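Local structure of beta-galactosidase (Bacillus circulans subsp. alkalophilus, 3TTY) at residues A[400-411]-A[455-465]. The protein hydrolyses terminal beta-galactosidic bonds, releasing galactose, with a TIM-barrel glycoside hydrolase domain and a trimerisation domain. Residues are numbered along the deposited sequence; the frame is centred on the assembly and turned at random.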
loop_
_atom_site.group_PDB
_atom_site.type_symbol
_atom_site.label_atom_id
_atom_site.label_comp_id
_atom_site.label_asym_id
_atom_site.label_seq_id
_atom_site.Cartn_x
_atom_site.Cartn_y
_atom_site.Cartn_z
ATOM N N ALA A 400 -24.769 30.893 4.154
ATOM C CA ALA A 400 -24.879 29.439 4.289
ATOM C C ALA A 400 -23.961 28.722 3.309
ATOM O O ALA A 400 -23.725 29.207 2.202
ATOM C CB ALA A 400 -26.301 28.988 4.085
ATOM N N VAL A 401 -23.443 27.571 3.728
ATOM C CA VAL A 401 -22.682 26.702 2.843
ATOM C C VAL A 401 -23.197 25.260 2.902
ATOM O O VAL A 401 -23.335 24.654 3.976
ATOM C CB VAL A 401 -21.161 26.780 3.090
ATOM C CG1 VAL A 401 -20.878 27.054 4.538
ATOM C CG2 VAL A 401 -20.474 25.512 2.604
ATOM N N MET A 402 -23.495 24.744 1.717
ATOM C CA MET A 402 -24.193 23.487 1.550
ATOM C C MET A 402 -23.215 22.335 1.496
ATOM O O MET A 402 -22.118 22.457 0.950
ATOM C CB MET A 402 -24.996 23.506 0.246
ATOM C CG MET A 402 -26.254 24.339 0.281
ATOM S SD MET A 402 -27.020 24.423 -1.345
ATOM C CE MET A 402 -28.615 25.109 -0.924
ATOM N N TYR A 403 -23.642 21.216 2.063
ATOM C CA TYR A 403 -22.885 19.984 2.066
ATOM C C TYR A 403 -23.929 18.877 1.944
ATOM O O TYR A 403 -25.014 18.978 2.510
ATOM C CB TYR A 403 -22.092 19.842 3.384
ATOM C CG TYR A 403 -21.562 18.445 3.596
ATOM C CD1 TYR A 403 -20.470 17.977 2.867
ATOM C CD2 TYR A 403 -22.170 17.580 4.493
ATOM C CE1 TYR A 403 -19.996 16.694 3.035
ATOM C CE2 TYR A 403 -21.695 16.287 4.672
ATOM C CZ TYR A 403 -20.609 15.855 3.935
ATOM O OH TYR A 403 -20.136 14.579 4.097
ATOM N N ASP A 404 -23.615 17.821 1.211
ATOM C CA ASP A 404 -24.575 16.738 1.025
ATOM C C ASP A 404 -23.868 15.406 0.909
ATOM O O ASP A 404 -22.917 15.287 0.139
ATOM C CB ASP A 404 -25.399 16.968 -0.244
ATOM C CG ASP A 404 -26.484 15.920 -0.427
ATOM O OD1 ASP A 404 -26.295 15.002 -1.239
ATOM O OD2 ASP A 404 -27.517 16.000 0.263
ATOM N N TRP A 405 -24.348 14.394 1.631
ATOM C CA TRP A 405 -23.668 13.093 1.636
ATOM C C TRP A 405 -23.811 12.320 0.327
ATOM O O TRP A 405 -22.890 11.581 -0.061
ATOM C CB TRP A 405 -24.119 12.206 2.818
ATOM C CG TRP A 405 -23.280 12.347 4.046
ATOM C CD1 TRP A 405 -22.197 11.592 4.394
ATOM C CD2 TRP A 405 -23.458 13.304 5.103
ATOM N NE1 TRP A 405 -21.688 12.018 5.608
ATOM C CE2 TRP A 405 -22.448 13.064 6.064
ATOM C CE3 TRP A 405 -24.386 14.328 5.339
ATOM C CZ2 TRP A 405 -22.327 13.823 7.234
ATOM C CZ3 TRP A 405 -24.266 15.080 6.508
ATOM C CH2 TRP A 405 -23.244 14.826 7.437
ATOM N N GLU A 406 -24.955 12.471 -0.343
ATOM C CA GLU A 406 -25.225 11.710 -1.570
ATOM C C GLU A 406 -24.395 12.295 -2.693
ATOM O O GLU A 406 -23.809 11.572 -3.502
ATOM C CB GLU A 406 -26.714 11.711 -1.924
ATOM C CG GLU A 406 -27.577 10.921 -0.933
ATOM C CD GLU A 406 -29.047 10.818 -1.334
ATOM O OE1 GLU A 406 -29.585 11.786 -1.909
ATOM O OE2 GLU A 406 -29.670 9.763 -1.069
ATOM N N ASN A 407 -24.325 13.616 -2.727
ATOM C CA ASN A 407 -23.400 14.290 -3.627
ATOM C C ASN A 407 -21.963 13.808 -3.384
ATOM O O ASN A 407 -21.222 13.527 -4.329
ATOM C CB ASN A 407 -23.489 15.797 -3.417
ATOM C CG ASN A 407 -22.569 16.569 -4.332
ATOM O OD1 ASN A 407 -22.501 16.297 -5.528
ATOM N ND2 ASN A 407 -21.851 17.552 -3.772
ATOM N N ARG A 408 -21.578 13.712 -2.111
ATOM C CA ARG A 408 -20.250 13.232 -1.744
ATOM C C ARG A 408 -19.972 11.820 -2.271
ATOM O O ARG A 408 -18.940 11.575 -2.896
ATOM C CB ARG A 408 -20.069 13.261 -0.224
ATOM C CG ARG A 408 -18.728 12.704 0.232
ATOM C CD ARG A 408 -18.433 13.026 1.697
ATOM N NE ARG A 408 -17.101 12.582 2.110
ATOM C CZ ARG A 408 -16.609 12.737 3.340
ATOM N NH1 ARG A 408 -17.338 13.327 4.279
ATOM N NH2 ARG A 408 -15.395 12.293 3.637
ATOM N N TRP A 409 -20.886 10.892 -2.003
ATOM C CA TRP A 409 -20.747 9.520 -2.480
ATOM C C TRP A 409 -20.570 9.438 -3.997
ATOM O O TRP A 409 -19.672 8.743 -4.494
ATOM C CB TRP A 409 -21.964 8.695 -2.078
ATOM C CG TRP A 409 -22.099 8.479 -0.601
ATOM C CD1 TRP A 409 -21.103 8.541 0.336
ATOM C CD2 TRP A 409 -23.305 8.176 0.111
ATOM N NE1 TRP A 409 -21.621 8.287 1.582
ATOM C CE2 TRP A 409 -22.967 8.057 1.472
ATOM C CE3 TRP A 409 -24.636 7.991 -0.274
ATOM C CZ2 TRP A 409 -23.910 7.748 2.452
ATOM C CZ3 TRP A 409 -25.569 7.699 0.689
ATOM C CH2 TRP A 409 -25.204 7.572 2.044
ATOM N N ALA A 410 -21.431 10.131 -4.735
ATOM C CA ALA A 410 -21.316 10.135 -6.195
ATOM C C ALA A 410 -19.966 10.706 -6.664
ATOM O O ALA A 410 -19.295 10.116 -7.524
ATOM C CB ALA A 410 -22.474 10.882 -6.830
ATOM N N LEU A 411 -19.554 11.831 -6.081
ATOM C CA LEU A 411 -18.247 12.404 -6.403
ATOM C C LEU A 411 -17.121 11.436 -6.099
ATOM O O LEU A 411 -16.216 11.258 -6.900
ATOM C CB LEU A 411 -18.009 13.701 -5.634
ATOM C CG LEU A 411 -18.601 14.971 -6.230
ATOM C CD1 LEU A 411 -18.291 16.145 -5.329
ATOM C CD2 LEU A 411 -18.055 15.198 -7.639
ATOM N N VAL A 455 -26.529 34.973 1.371
ATOM C CA VAL A 455 -25.526 34.370 0.497
ATOM C C VAL A 455 -25.496 32.858 0.684
ATOM O O VAL A 455 -25.291 32.379 1.798
ATOM C CB VAL A 455 -24.105 34.928 0.770
ATOM C CG1 VAL A 455 -23.093 34.236 -0.126
ATOM C CG2 VAL A 455 -24.060 36.432 0.544
ATOM N N VAL A 456 -25.698 32.109 -0.393
ATOM C CA VAL A 456 -25.695 30.645 -0.318
ATOM C C VAL A 456 -24.601 30.089 -1.223
ATOM O O VAL A 456 -24.591 30.342 -2.430
ATOM C CB VAL A 456 -27.074 30.032 -0.701
ATOM C CG1 VAL A 456 -26.984 28.508 -0.809
ATOM C CG2 VAL A 456 -28.134 30.434 0.305
ATOM N N ILE A 457 -23.673 29.341 -0.637
ATOM C CA ILE A 457 -22.535 28.825 -1.389
ATOM C C ILE A 457 -22.575 27.297 -1.482
ATOM O O ILE A 457 -22.710 26.598 -0.472
ATOM C CB ILE A 457 -21.203 29.310 -0.770
ATOM C CG1 ILE A 457 -21.250 30.822 -0.541
ATOM C CG2 ILE A 457 -20.019 28.953 -1.654
ATOM C CD1 ILE A 457 -20.015 31.379 0.126
ATOM N N ALA A 458 -22.465 26.787 -2.703
ATOM C CA ALA A 458 -22.537 25.344 -2.950
ATOM C C ALA A 458 -21.328 24.875 -3.752
ATOM O O ALA A 458 -21.381 24.793 -4.979
ATOM C CB ALA A 458 -23.829 24.991 -3.681
ATOM N N PRO A 459 -20.224 24.580 -3.054
ATOM C CA PRO A 459 -19.010 24.093 -3.711
ATOM C C PRO A 459 -19.249 22.719 -4.338
ATOM O O PRO A 459 -19.711 21.809 -3.658
ATOM C CB PRO A 459 -18.009 23.990 -2.553
ATOM C CG PRO A 459 -18.548 24.916 -1.491
ATOM C CD PRO A 459 -20.032 24.775 -1.607
ATOM N N VAL A 460 -18.958 22.596 -5.628
ATOM C CA VAL A 460 -19.045 21.331 -6.351
ATOM C C VAL A 460 -20.366 20.608 -6.114
ATOM O O VAL A 460 -20.384 19.481 -5.617
ATOM C CB VAL A 460 -17.884 20.399 -5.974
ATOM C CG1 VAL A 460 -17.692 19.341 -7.031
ATOM C CG2 VAL A 460 -16.602 21.197 -5.803
ATOM N N MET A 461 -21.471 21.274 -6.454
ATOM C CA MET A 461 -22.792 20.670 -6.382
ATOM C C MET A 461 -22.957 19.833 -7.642
ATOM O O MET A 461 -23.752 20.150 -8.538
ATOM C CB MET A 461 -23.883 21.743 -6.262
ATOM C CG MET A 461 -25.252 21.219 -5.796
ATOM S SD MET A 461 -25.167 20.170 -4.320
ATOM C CE MET A 461 -24.502 21.337 -3.121
ATOM N N TYR A 462 -22.152 18.779 -7.695
ATOM C CA TYR A 462 -22.127 17.803 -8.766
ATOM C C TYR A 462 -23.490 17.153 -8.969
ATOM O O TYR A 462 -24.014 17.133 -10.085
ATOM C CB TYR A 462 -21.064 16.758 -8.429
ATOM C CG TYR A 462 -21.043 15.512 -9.284
ATOM C CD1 TYR A 462 -20.499 15.523 -10.572
ATOM C CD2 TYR A 462 -21.517 14.302 -8.784
ATOM C CE1 TYR A 462 -20.462 14.362 -11.342
ATOM C CE2 TYR A 462 -21.477 13.150 -9.537
ATOM C CZ TYR A 462 -20.954 13.178 -10.812
ATOM O OH TYR A 462 -20.920 12.007 -11.544
ATOM N N MET A 463 -24.077 16.645 -7.888
ATOM C CA MET A 463 -25.429 16.100 -7.957
ATOM C C MET A 463 -26.503 17.147 -7.633
ATOM O O MET A 463 -26.483 17.778 -6.572
ATOM C CB MET A 463 -25.594 14.887 -7.036
ATOM C CG MET A 463 -27.068 14.428 -6.877
ATOM S SD MET A 463 -27.214 13.067 -5.691
ATOM C CE MET A 463 -26.110 11.902 -6.476
ATOM N N VAL A 464 -27.442 17.311 -8.560
ATOM C CA VAL A 464 -28.589 18.179 -8.359
ATOM C C VAL A 464 -29.860 17.343 -8.211
ATOM O O VAL A 464 -30.254 16.640 -9.137
ATOM C CB VAL A 464 -28.730 19.175 -9.511
ATOM C CG1 VAL A 464 -30.057 19.912 -9.419
ATOM C CG2 VAL A 464 -27.564 20.156 -9.479
ATOM N N LYS A 465 -30.478 17.413 -7.030
ATOM C CA LYS A 465 -31.641 16.599 -6.694
ATOM C C LYS A 465 -32.928 17.326 -7.083
ATOM O O LYS A 465 -32.915 18.539 -7.272
ATOM C CB LYS A 465 -31.656 16.287 -5.194
ATOM C CG LYS A 465 -30.432 15.536 -4.677
ATOM C CD LYS A 465 -30.550 15.338 -3.174
ATOM C CE LYS A 465 -29.296 14.717 -2.570
ATOM N NZ LYS A 465 -29.523 14.393 -1.128
HETATM O O HOH W 1 -21.610 21.276 -1.587
#
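Leu411 CD2 lies over one face of the Tyr462 ring, 3.4 Å from Tyr462 CG. The edge of that ring, near its plane, meets Ala410 CB and Asn407 OD1. The Tyr462 hydroxyl bonds to Tyr357 of the second subunit and to Asp495. The Asn407 amide plane lies 29° from the ring plane. CG of Asn407 stands anti to the backbone N (chi1 -179°), which carries the amide out to the loop 460-463. There Asn407 ND2 donates almost within its own amide plane to Val460 O at 3.0 Å. Asn407 OD1 accepts from Met463 N at 2.9 Å, with the donor above the carbonyl plane. The extended chain of Lys465 brings NZ to Asp404 OD2 at 2.9 Å on the syn side, and to Glu406 OE1 at 2.7 Å from above the carboxylate plane. Asp404 OD1 also caps the helix, taking Asn407 N at 2.8 Å on its anti lone pair. Replacing Asp404 with an alanine removes the carboxylate, which is likely to leave Asn407 N uncapped and Lys465 with one carboxylate fewer. Earlier in both segments, parallel strands 400-402 and 455-458 pair in the mixed sheet of the trimerisation domain, with Ile457 N bonded to Ala400 O at 2.8 Å. Where the strands part, a water joins Met402 O to Pro459 O. The two carboxylates probably keep Lys465 charged, and Glu406 OE2 makes a second salt bridge, to Arg223. The chemistry thus ties a helix N-terminus to the loop after the neighbouring strand, beside a subunit interface.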